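Local coordinates for protein reducing end xylose-releasing exo-oligoxylanase (Bacillus halodurans, PDB 1WU4) that hydrolyses xylooligosaccharides of three or more units, releasing xylose from the reducing end with inversion of the anomeric configuration, at residues F88-N93 against P151-Q157; W94-M99 against F110-P116; I324-A328 against N343-F347. The protein carries 1 engineered substitution. All coordinates share one frame; numbering follows the deposited sequence.

Interaction 1 of 3, residues F88-N93 against P151-Q157; sequences FDRIWN and PFNYSEQ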
loop_
_atom_site.group_PDB
_atom_site.type_symbol
_atom_site.label_atom_id
_atom_site.label_comp_id
_atom_site.label_asym_id
_atom_site.label_seq_id
_atom_site.Cartn_x
_atom_site.Cartn_y
_atom_site.Cartn_z
ATOM N N PHE A 88 15.248 -2.520 7.595
ATOM C CA PHE A 88 13.986 -3.056 8.090
ATOM C C PHE A 88 13.926 -2.967 9.612
ATOM O O PHE A 88 12.963 -2.451 10.178
ATOM C CB PHE A 88 13.843 -4.521 7.670
ATOM C CG PHE A 88 12.510 -5.128 8.009
ATOM C CD1 PHE A 88 11.516 -5.238 7.038
ATOM C CD2 PHE A 88 12.246 -5.595 9.293
ATOM C CE1 PHE A 88 10.280 -5.807 7.342
ATOM C CE2 PHE A 88 11.011 -6.164 9.608
ATOM C CZ PHE A 88 10.026 -6.271 8.628
ATOM N N ASP A 89 14.965 -3.481 10.267
ATOM C CA ASP A 89 15.032 -3.483 11.726
ATOM C C ASP A 89 15.074 -2.087 12.338
ATOM O O ASP A 89 14.482 -1.853 13.389
ATOM C CB ASP A 89 16.240 -4.303 12.190
ATOM C CG ASP A 89 16.036 -5.794 12.004
ATOM O OD1 ASP A 89 17.008 -6.562 12.180
ATOM O OD2 ASP A 89 14.896 -6.205 11.688
ATOM N N ARG A 90 15.774 -1.162 11.690
ATOM C CA ARG A 90 15.844 0.202 12.197
ATOM C C ARG A 90 14.444 0.820 12.219
ATOM O O ARG A 90 14.050 1.460 13.194
ATOM C CB ARG A 90 16.773 1.054 11.326
ATOM C CG ARG A 90 18.262 0.880 11.621
ATOM C CD ARG A 90 19.100 1.645 10.603
ATOM N NE ARG A 90 20.536 1.574 10.868
ATOM C CZ ARG A 90 21.177 2.335 11.751
ATOM N NH1 ARG A 90 20.516 3.236 12.464
ATOM N NH2 ARG A 90 22.487 2.199 11.911
ATOM N N ILE A 91 13.691 0.613 11.142
ATOM C CA ILE A 91 12.339 1.154 11.033
ATOM C C ILE A 91 11.369 0.473 12.002
ATOM O O ILE A 91 10.602 1.141 12.698
ATOM C CB ILE A 91 11.800 0.998 9.590
ATOM C CG1 ILE A 91 12.651 1.828 8.623
ATOM C CG2 ILE A 91 10.340 1.433 9.526
ATOM C CD1 ILE A 91 12.322 1.594 7.158
ATOM N N TRP A 92 11.403 -0.854 12.042
ATOM C CA TRP A 92 10.518 -1.608 12.923
ATOM C C TRP A 92 10.811 -1.273 14.387
ATOM O O TRP A 92 9.898 -1.162 15.203
ATOM C CB TRP A 92 10.695 -3.106 12.661
ATOM C CG TRP A 92 9.867 -4.010 13.530
ATOM C CD1 TRP A 92 10.311 -5.107 14.208
ATOM C CD2 TRP A 92 8.456 -3.923 13.789
ATOM N NE1 TRP A 92 9.270 -5.711 14.870
ATOM C CE2 TRP A 92 8.120 -5.007 14.631
ATOM C CE3 TRP A 92 7.442 -3.039 13.390
ATOM C CZ2 TRP A 92 6.815 -5.232 15.085
ATOM C CZ3 TRP A 92 6.140 -3.265 13.843
ATOM C CH2 TRP A 92 5.843 -4.355 14.682
ATOM N N ASN A 93 12.087 -1.100 14.715
ATOM C CA ASN A 93 12.471 -0.766 16.080
ATOM C C ASN A 93 11.888 0.595 16.473
ATOM O O ASN A 93 11.338 0.748 17.565
ATOM C CB ASN A 93 13.999 -0.756 16.207
ATOM C CG ASN A 93 14.462 -0.650 17.646
ATOM O OD1 ASN A 93 13.905 -1.292 18.540
ATOM N ND2 ASN A 93 15.498 0.150 17.878
ATOM N N PRO A 151 11.578 -6.791 19.603
ATOM C CA PRO A 151 10.443 -7.231 18.782
ATOM C C PRO A 151 10.840 -7.836 17.437
ATOM O O PRO A 151 10.054 -7.815 16.489
ATOM C CB PRO A 151 9.660 -5.944 18.600
ATOM C CG PRO A 151 10.769 -4.954 18.392
ATOM C CD PRO A 151 11.776 -5.334 19.470
ATOM N N PHE A 152 12.041 -8.389 17.352
ATOM C CA PHE A 152 12.509 -8.950 16.096
ATOM C C PHE A 152 12.068 -10.382 15.812
ATOM O O PHE A 152 12.569 -11.022 14.887
ATOM C CB PHE A 152 14.028 -8.793 16.020
ATOM C CG PHE A 152 14.474 -7.364 16.136
ATOM C CD1 PHE A 152 14.202 -6.451 15.120
ATOM C CD2 PHE A 152 15.107 -6.911 17.288
ATOM C CE1 PHE A 152 14.550 -5.109 15.254
ATOM C CE2 PHE A 152 15.460 -5.570 17.432
ATOM C CZ PHE A 152 15.180 -4.667 16.414
ATOM N N ASN A 153 11.123 -10.876 16.609
ATOM C CA ASN A 153 10.560 -12.207 16.402
ATOM C C ASN A 153 9.387 -11.932 15.456
ATOM O O ASN A 153 8.211 -12.016 15.824
ATOM C CB ASN A 153 10.107 -12.818 17.740
ATOM C CG ASN A 153 9.235 -11.882 18.563
ATOM O OD1 ASN A 153 9.421 -10.665 18.563
ATOM N ND2 ASN A 153 8.287 -12.460 19.294
ATOM N N TYR A 154 9.761 -11.589 14.225
ATOM C CA TYR A 154 8.845 -11.199 13.154
ATOM C C TYR A 154 7.502 -11.906 13.000
ATOM O O TYR A 154 6.457 -11.260 13.084
ATOM C CB TYR A 154 9.567 -11.256 11.805
ATOM C CG TYR A 154 10.924 -10.589 11.777
ATOM C CD1 TYR A 154 11.078 -9.236 12.089
ATOM C CD2 TYR A 154 12.057 -11.315 11.415
ATOM C CE1 TYR A 154 12.338 -8.624 12.040
ATOM C CE2 TYR A 154 13.312 -10.718 11.364
ATOM C CZ TYR A 154 13.447 -9.376 11.674
ATOM O OH TYR A 154 14.694 -8.795 11.611
ATOM N N SER A 155 7.518 -13.214 12.760
ATOM C CA SER A 155 6.264 -13.935 12.552
ATOM C C SER A 155 5.318 -13.881 13.747
ATOM O O SER A 155 4.100 -13.826 13.568
ATOM C CB SER A 155 6.532 -15.393 12.160
ATOM O OG SER A 155 7.004 -16.152 13.256
ATOM N N GLU A 156 5.863 -13.896 14.961
ATOM C CA GLU A 156 5.020 -13.827 16.151
ATOM C C GLU A 156 4.384 -12.445 16.242
ATOM O O GLU A 156 3.229 -12.304 16.645
ATOM C CB GLU A 156 5.833 -14.090 17.419
ATOM C CG GLU A 156 6.462 -15.464 17.491
ATOM C CD GLU A 156 7.074 -15.729 18.845
ATOM O OE1 GLU A 156 6.312 -16.035 19.784
ATOM O OE2 GLU A 156 8.310 -15.614 18.970
ATOM N N GLN A 157 5.149 -11.423 15.871
ATOM C CA GLN A 157 4.650 -10.055 15.898
ATOM C C GLN A 157 3.504 -9.913 14.897
ATOM O O GLN A 157 2.477 -9.306 15.196
ATOM C CB GLN A 157 5.772 -9.077 15.541
ATOM C CG GLN A 157 6.905 -8.986 16.564
ATOM C CD GLN A 157 6.449 -8.435 17.903
ATOM O OE1 GLN A 157 5.552 -7.595 17.970
ATOM N NE2 GLN A 157 7.082 -8.893 18.979
#
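Phe88 and Tyr154 form the apolar centre as an offset edge-to-face pair: the edge of Phe88 is turned to the face of Tyr154, the planes stand at 89°, and CE2 of Phe88 comes within 3.7 Å of CE1 of Tyr154. One helical turn on, Trp92 reaches the loop ahead of helix 154-167. Its CG lies anti to its own backbone N (chi1 178°), which carries the indole across to Pro151 and Gln157. Trp92 CD1 lies 4.2 Å from Phe152 CD1, and Trp92 CZ2 rests near Gln157 CB and CG. The Phe152 ring in turn covers the flank of Asp89, its CE1 3.6 Å from Asp89 CB, while its CZ approaches Asn93 CB.

Two hydrogen bonds span the polar edge of the contact. Trp92 NE1 donates to Pro151 O at 2.8 Å, with an N-H...O angle of 160°; the oxygen lies in the indole plane, whereas the donor stands above the plane of the carbonyl. Tyr154 OH donates to Asp89 OD2 at 2.6 Å, using the syn lone pair of that oxygen. The carboxylate is nearly coplanar with the phenol ring and meets it at the edge, while Phe152 O sits over the centre of one face. Lys85 forms a salt bridge with Asp89 OD1 and a hydrogen bond with Tyr154 OH, which probably favours a charged carboxylate here. Gln157, in the first turn of helix 154-167, donates from NE2 to Asn153 OD1 at 3.0 Å, bracing Gln157 beside Trp92. Pro151 follows a cis peptide bond, and Asn153 centres an inverse gamma turn leading into helix 154-167. Phe88, Asp89 and Trp92 of helix 85-99 thus hold the start of a later helix of the (alpha/alpha)6 barrel characteristic of glycoside hydrolase family 8.

Interaction 2 of 3, residues W94-M99 against F110-P116; sequences WTMKNM and FAWSCQP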
loop_
_atom_site.group_PDB
_atom_site.type_symbol
_atom_site.label_atom_id
_atom_site.label_comp_id
_atom_site.label_asym_id
_atom_site.label_seq_id
_atom_site.Cartn_x
_atom_site.Cartn_y
_atom_site.Cartn_z
ATOM N N TRP A 94 11.994 1.575 15.579
ATOM C CA TRP A 94 11.463 2.911 15.844
ATOM C C TRP A 94 9.950 2.817 16.021
ATOM O O TRP A 94 9.369 3.445 16.907
ATOM C CB TRP A 94 11.775 3.846 14.672
ATOM C CG TRP A 94 11.722 5.321 14.996
ATOM C CD1 TRP A 94 12.784 6.128 15.301
ATOM C CD2 TRP A 94 10.563 6.171 15.001
ATOM N NE1 TRP A 94 12.363 7.422 15.486
ATOM C CE2 TRP A 94 11.006 7.479 15.309
ATOM C CE3 TRP A 94 9.195 5.956 14.773
ATOM C CZ2 TRP A 94 10.130 8.568 15.394
ATOM C CZ3 TRP A 94 8.323 7.043 14.858
ATOM C CH2 TRP A 94 8.798 8.333 15.166
ATOM N N THR A 95 9.320 2.027 15.156
ATOM C CA THR A 95 7.878 1.830 15.184
ATOM C C THR A 95 7.397 1.265 16.518
ATOM O O THR A 95 6.457 1.785 17.121
ATOM C CB THR A 95 7.448 0.880 14.048
ATOM O OG1 THR A 95 7.818 1.451 12.788
ATOM C CG2 THR A 95 5.944 0.655 14.074
ATOM N N MET A 96 8.037 0.197 16.975
ATOM C CA MET A 96 7.655 -0.420 18.238
ATOM C C MET A 96 7.953 0.470 19.438
ATOM O O MET A 96 7.199 0.491 20.409
ATOM C CB MET A 96 8.369 -1.762 18.404
ATOM C CG MET A 96 7.724 -2.907 17.633
ATOM S SD MET A 96 6.004 -3.162 18.126
ATOM C CE MET A 96 6.198 -3.451 19.870
ATOM N N LYS A 97 9.046 1.214 19.362
ATOM C CA LYS A 97 9.443 2.086 20.455
ATOM C C LYS A 97 8.563 3.326 20.612
ATOM O O LYS A 97 8.165 3.677 21.724
ATOM C CB LYS A 97 10.897 2.518 20.250
ATOM C CG LYS A 97 11.482 3.344 21.381
ATOM C CD LYS A 97 12.892 3.811 21.042
ATOM C CE LYS A 97 13.807 2.642 20.698
ATOM N NZ LYS A 97 13.928 1.659 21.813
ATOM N N ASN A 98 8.238 3.973 19.498
ATOM C CA ASN A 98 7.465 5.210 19.532
ATOM C C ASN A 98 6.007 5.180 19.083
ATOM O O ASN A 98 5.226 6.040 19.485
ATOM C CB ASN A 98 8.192 6.272 18.703
ATOM C CG ASN A 98 9.616 6.497 19.159
ATOM O OD1 ASN A 98 10.553 6.445 18.361
ATOM N ND2 ASN A 98 9.788 6.756 20.448
ATOM N N MET A 99 5.633 4.210 18.258
ATOM C CA MET A 99 4.270 4.173 17.749
ATOM C C MET A 99 3.338 3.150 18.386
ATOM O O MET A 99 2.141 3.404 18.512
ATOM C CB MET A 99 4.310 3.978 16.228
ATOM C CG MET A 99 5.295 4.919 15.536
ATOM S SD MET A 99 5.331 4.790 13.734
ATOM C CE MET A 99 4.341 6.208 13.287
ATOM N N PHE A 110 -0.953 0.828 16.360
ATOM C CA PHE A 110 0.128 1.805 16.249
ATOM C C PHE A 110 -0.381 3.219 15.979
ATOM O O PHE A 110 -1.183 3.435 15.071
ATOM C CB PHE A 110 1.078 1.375 15.127
ATOM C CG PHE A 110 1.736 0.043 15.368
ATOM C CD1 PHE A 110 3.006 -0.027 15.933
ATOM C CD2 PHE A 110 1.070 -1.143 15.069
ATOM C CE1 PHE A 110 3.605 -1.257 16.198
ATOM C CE2 PHE A 110 1.661 -2.378 15.333
ATOM C CZ PHE A 110 2.931 -2.434 15.897
ATOM N N ALA A 111 0.085 4.182 16.774
ATOM C CA ALA A 111 -0.317 5.577 16.602
ATOM C C ALA A 111 0.013 5.950 15.161
ATOM O O ALA A 111 1.152 5.795 14.723
ATOM C CB ALA A 111 0.446 6.467 17.577
ATOM N N TRP A 112 -0.973 6.458 14.427
ATOM C CA TRP A 112 -0.766 6.756 13.013
ATOM C C TRP A 112 0.236 7.844 12.659
ATOM O O TRP A 112 0.877 7.778 11.604
ATOM C CB TRP A 112 -2.108 7.061 12.327
ATOM C CG TRP A 112 -2.577 8.478 12.449
ATOM C CD1 TRP A 112 -3.258 9.037 13.492
ATOM C CD2 TRP A 112 -2.400 9.518 11.481
ATOM N NE1 TRP A 112 -3.521 10.363 13.231
ATOM C CE2 TRP A 112 -3.003 10.683 12.003
ATOM C CE3 TRP A 112 -1.789 9.575 10.221
ATOM C CZ2 TRP A 112 -3.013 11.897 11.306
ATOM C CZ3 TRP A 112 -1.798 10.784 9.529
ATOM C CH2 TRP A 112 -2.408 11.927 10.074
ATOM N N SER A 113 0.377 8.835 13.533
ATOM C CA SER A 113 1.291 9.944 13.287
ATOM C C SER A 113 2.108 10.314 14.515
ATOM O O SER A 113 1.558 10.514 15.597
ATOM C CB SER A 113 0.506 11.172 12.818
ATOM O OG SER A 113 1.340 12.316 12.740
ATOM N N CYS A 114 3.420 10.394 14.332
ATOM C CA CYS A 114 4.340 10.765 15.401
ATOM C C CYS A 114 5.265 11.861 14.905
ATOM O O CYS A 114 5.470 12.020 13.703
ATOM C CB CYS A 114 5.204 9.576 15.819
ATOM S SG CYS A 114 4.371 8.311 16.777
ATOM N N GLN A 115 5.823 12.621 15.839
ATOM C CA GLN A 115 6.769 13.664 15.482
ATOM C C GLN A 115 8.104 12.956 15.287
ATOM O O GLN A 115 8.281 11.819 15.727
ATOM C CB GLN A 115 6.881 14.698 16.605
ATOM C CG GLN A 115 5.682 15.624 16.717
ATOM C CD GLN A 115 5.427 16.400 15.437
ATOM O OE1 GLN A 115 4.966 15.844 14.437
ATOM N NE2 GLN A 115 5.736 17.692 15.459
ATOM N N PRO A 116 9.059 13.608 14.609
ATOM C CA PRO A 116 10.360 12.973 14.395
ATOM C C PRO A 116 11.061 12.535 15.683
ATOM O O PRO A 116 11.871 11.611 15.659
ATOM C CB PRO A 116 11.138 14.042 13.637
ATOM C CG PRO A 116 10.068 14.701 12.821
ATOM C CD PRO A 116 8.946 14.853 13.829
HETATM O O HOH W 1 13.760 9.734 16.507
#
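The last turns of helix 85-99 meet a segment that probably lines the active site: Trp112 lies in 110-116, its side chain about 7 Å from that of Glu70, the probable proton donor, and about 9 Å from that of Asp263, the probable proton acceptor. The backbones are joined by Ala111 N donating to Met99 O at 2.8 Å. The Phe110 ring packs on helix 85-99. Thr95 CG2, placed anti to the backbone N, touches Phe110 CD1 at 3.5 Å, and Met96 SD lies at the ring's edge, 3.6 Å from Phe110 CE1, a Met-aromatic contact. Met99 meets Cys114 and Ala111: its CG is 3.7 Å from Cys114 SG, and its bent end brings CE close to Ala111 O. Trp94 offers its edge to the strand end, CH2 against Cys114 CB and CZ2 3.5 Å from Pro116 O. A water accepts from Trp94 NE1 and donates to Pro116 O, joining both in the indole plane; Asn98 OD1 sits 3.2 Å above the centre of one indole face. Strand 113-114 pairs antiparallel with strand 67-68 and bonds Val67 through Cys114, while Met72 of helix 69-81 packs against Trp94 and Thr95, and Tyr58 of strand 56-59 meets the Trp94 ring.

Interaction 3 of 3, residues I324-A328 against N343-F347; sequences IATNA and NVDLF
Helices 320-329 and 340-348 run roughly antiparallel here, with short-segment axes 8.4 Å apart at an angle of 145°, and the backbones come closest where the CA atoms of Ala328 and Asn343 are 4.8 Å apart. The small side chains of Ala325 and Ala328 probably permit this approach. Ala328 CB fits against helix 340-348, 3.6 Å from both Phe347 CB and Asn343 O. The Phe347 ring extends from there to Ala325: with CG anti to the backbone N (chi1 177°), it swings out to meet helix 320-329, and its CE1 touches Ala325 CB at 3.7 Å. Ala325 CA also lies above the ring, 4.3 Å from the centroid and off-centre, as a CH-pi contact. Ile324 closes the opposite end of the contact from Asn343. Its CG2 branch reaches the backbone at Phe347 CA, 3.7 Å away, and also meets Leu346 CG, while its CG1 branch faces Leu346 CD2; the two aliphatic side chains cross at about a right angle.

Polar groups are linked through water rather than directly. One water donates to Ile324 O and to Asn343 OD1, the latter at 2.8 Å, and that same amide oxygen lies 3.4 Å from Asn327 CB. The amide nitrogen of Asn343 turns back to Tyr339 O, so both ends of the group are held. Replacing Phe347 by an alanine would probably leave Ala325 without its aromatic partner and open a gap between the helices where the ring now lies. Around the pair, the Phe347 ring also packs on helix 358-372, meeting the Tyr365 ring edge-to-face and touching Ala368 and Leu372, which also touches Ala328. Phe18 of helix 17-20 backs Val344 and Phe347, and helix 282-295 borders the Asn327 side through Ile291 and Phe295.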
loop_
_atom_site.group_PDB
_atom_site.type_symbol
_atom_site.label_atom_id
_atom_site.label_comp_id
_atom_site.label_asym_id
_atom_site.label_seq_id
_atom_site.Cartn_x
_atom_site.Cartn_y
_atom_site.Cartn_z
ATOM N N ILE A 324 0.558 8.958 -11.683
ATOM C CA ILE A 324 1.203 8.353 -12.847
ATOM C C ILE A 324 1.754 6.974 -12.484
ATOM O O ILE A 324 1.548 5.997 -13.206
ATOM C CB ILE A 324 2.366 9.239 -13.364
ATOM C CG1 ILE A 324 1.807 10.516 -13.992
ATOM C CG2 ILE A 324 3.227 8.463 -14.360
ATOM C CD1 ILE A 324 2.879 11.510 -14.407
ATOM N N ALA A 325 2.454 6.895 -11.357
ATOM C CA ALA A 325 3.037 5.636 -10.910
ATOM C C ALA A 325 1.991 4.552 -10.680
ATOM O O ALA A 325 2.177 3.408 -11.097
ATOM C CB ALA A 325 3.842 5.857 -9.633
ATOM N N THR A 326 0.893 4.903 -10.018
ATOM C CA THR A 326 -0.137 3.909 -9.745
ATOM C C THR A 326 -0.854 3.454 -11.009
ATOM O O THR A 326 -1.153 2.269 -11.153
ATOM C CB THR A 326 -1.173 4.412 -8.714
ATOM O OG1 THR A 326 -1.819 5.593 -9.206
ATOM C CG2 THR A 326 -0.492 4.714 -7.380
ATOM N N ASN A 327 -1.120 4.380 -11.928
ATOM C CA ASN A 327 -1.787 4.001 -13.169
ATOM C C ASN A 327 -0.894 3.057 -13.968
ATOM O O ASN A 327 -1.378 2.128 -14.615
ATOM C CB ASN A 327 -2.128 5.233 -14.011
ATOM C CG ASN A 327 -3.346 5.972 -13.493
ATOM O OD1 ASN A 327 -4.106 5.447 -12.673
ATOM N ND2 ASN A 327 -3.552 7.189 -13.983
ATOM N N ALA A 328 0.414 3.295 -13.921
ATOM C CA ALA A 328 1.359 2.441 -14.632
ATOM C C ALA A 328 1.412 1.060 -13.978
ATOM O O ALA A 328 1.418 0.041 -14.664
ATOM C CB ALA A 328 2.744 3.080 -14.639
ATOM N N ASN A 343 1.061 4.022 -20.504
ATOM C CA ASN A 343 1.192 4.345 -19.089
ATOM C C ASN A 343 2.561 3.974 -18.543
ATOM O O ASN A 343 3.159 4.740 -17.787
ATOM C CB ASN A 343 0.086 3.659 -18.290
ATOM C CG ASN A 343 -1.173 4.489 -18.232
ATOM O OD1 ASN A 343 -1.359 5.289 -17.316
ATOM N ND2 ASN A 343 -2.041 4.321 -19.227
ATOM N N VAL A 344 3.064 2.805 -18.924
ATOM C CA VAL A 344 4.380 2.383 -18.465
ATOM C C VAL A 344 5.435 3.341 -19.025
ATOM O O VAL A 344 6.374 3.714 -18.320
ATOM C CB VAL A 344 4.680 0.924 -18.893
ATOM C CG1 VAL A 344 6.137 0.570 -18.605
ATOM C CG2 VAL A 344 3.758 -0.028 -18.138
ATOM N N ASP A 345 5.275 3.758 -20.279
ATOM C CA ASP A 345 6.230 4.688 -20.879
ATOM C C ASP A 345 6.175 6.044 -20.180
ATOM O O ASP A 345 7.209 6.669 -19.934
ATOM C CB ASP A 345 5.953 4.894 -22.374
ATOM C CG ASP A 345 6.326 3.689 -23.215
ATOM O OD1 ASP A 345 7.177 2.885 -22.783
ATOM O OD2 ASP A 345 5.773 3.555 -24.327
ATOM N N LEU A 346 4.969 6.503 -19.858
ATOM C CA LEU A 346 4.812 7.786 -19.185
ATOM C C LEU A 346 5.563 7.755 -17.859
ATOM O O LEU A 346 6.291 8.686 -17.521
ATOM C CB LEU A 346 3.329 8.087 -18.936
ATOM C CG LEU A 346 3.020 9.399 -18.205
ATOM C CD1 LEU A 346 3.558 10.577 -19.010
ATOM C CD2 LEU A 346 1.517 9.534 -17.997
ATOM N N PHE A 347 5.380 6.671 -17.113
ATOM C CA PHE A 347 6.036 6.503 -15.822
ATOM C C PHE A 347 7.555 6.491 -15.988
ATOM O O PHE A 347 8.276 7.151 -15.233
ATOM C CB PHE A 347 5.543 5.204 -15.170
ATOM C CG PHE A 347 6.206 4.876 -13.859
ATOM C CD1 PHE A 347 6.354 5.842 -12.866
ATOM C CD2 PHE A 347 6.651 3.582 -13.604
ATOM C CE1 PHE A 347 6.937 5.519 -11.634
ATOM C CE2 PHE A 347 7.232 3.248 -12.378
ATOM C CZ PHE A 347 7.373 4.222 -11.392
HETATM O O HOH W 2 0.534 6.693 -15.841
#

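How the interactions relate
Helix 85-99 supplies the first segment of both early contacts. Interaction 2 closes the shorter loop, bringing 110-116 back to the last turns of that helix, and is nested inside the longer loop closed by interaction 1: after helix 127-144 the chain returns through 151-157 to the earlier turns of helix 85-99. The two touch directly, Trp92 CH2 lying 3.7 Å from Phe110 CZ and Pro151 packing on Met96, so one helix ties segment 110-116, near the probable catalytic residues, to the start of helix 154-167. Interaction 3 follows in series, a short helix-to-helix closure on the opposite side of the chain's centre, with nearest atoms about 18 Å from interaction 2 and about 19 Å from interaction 1.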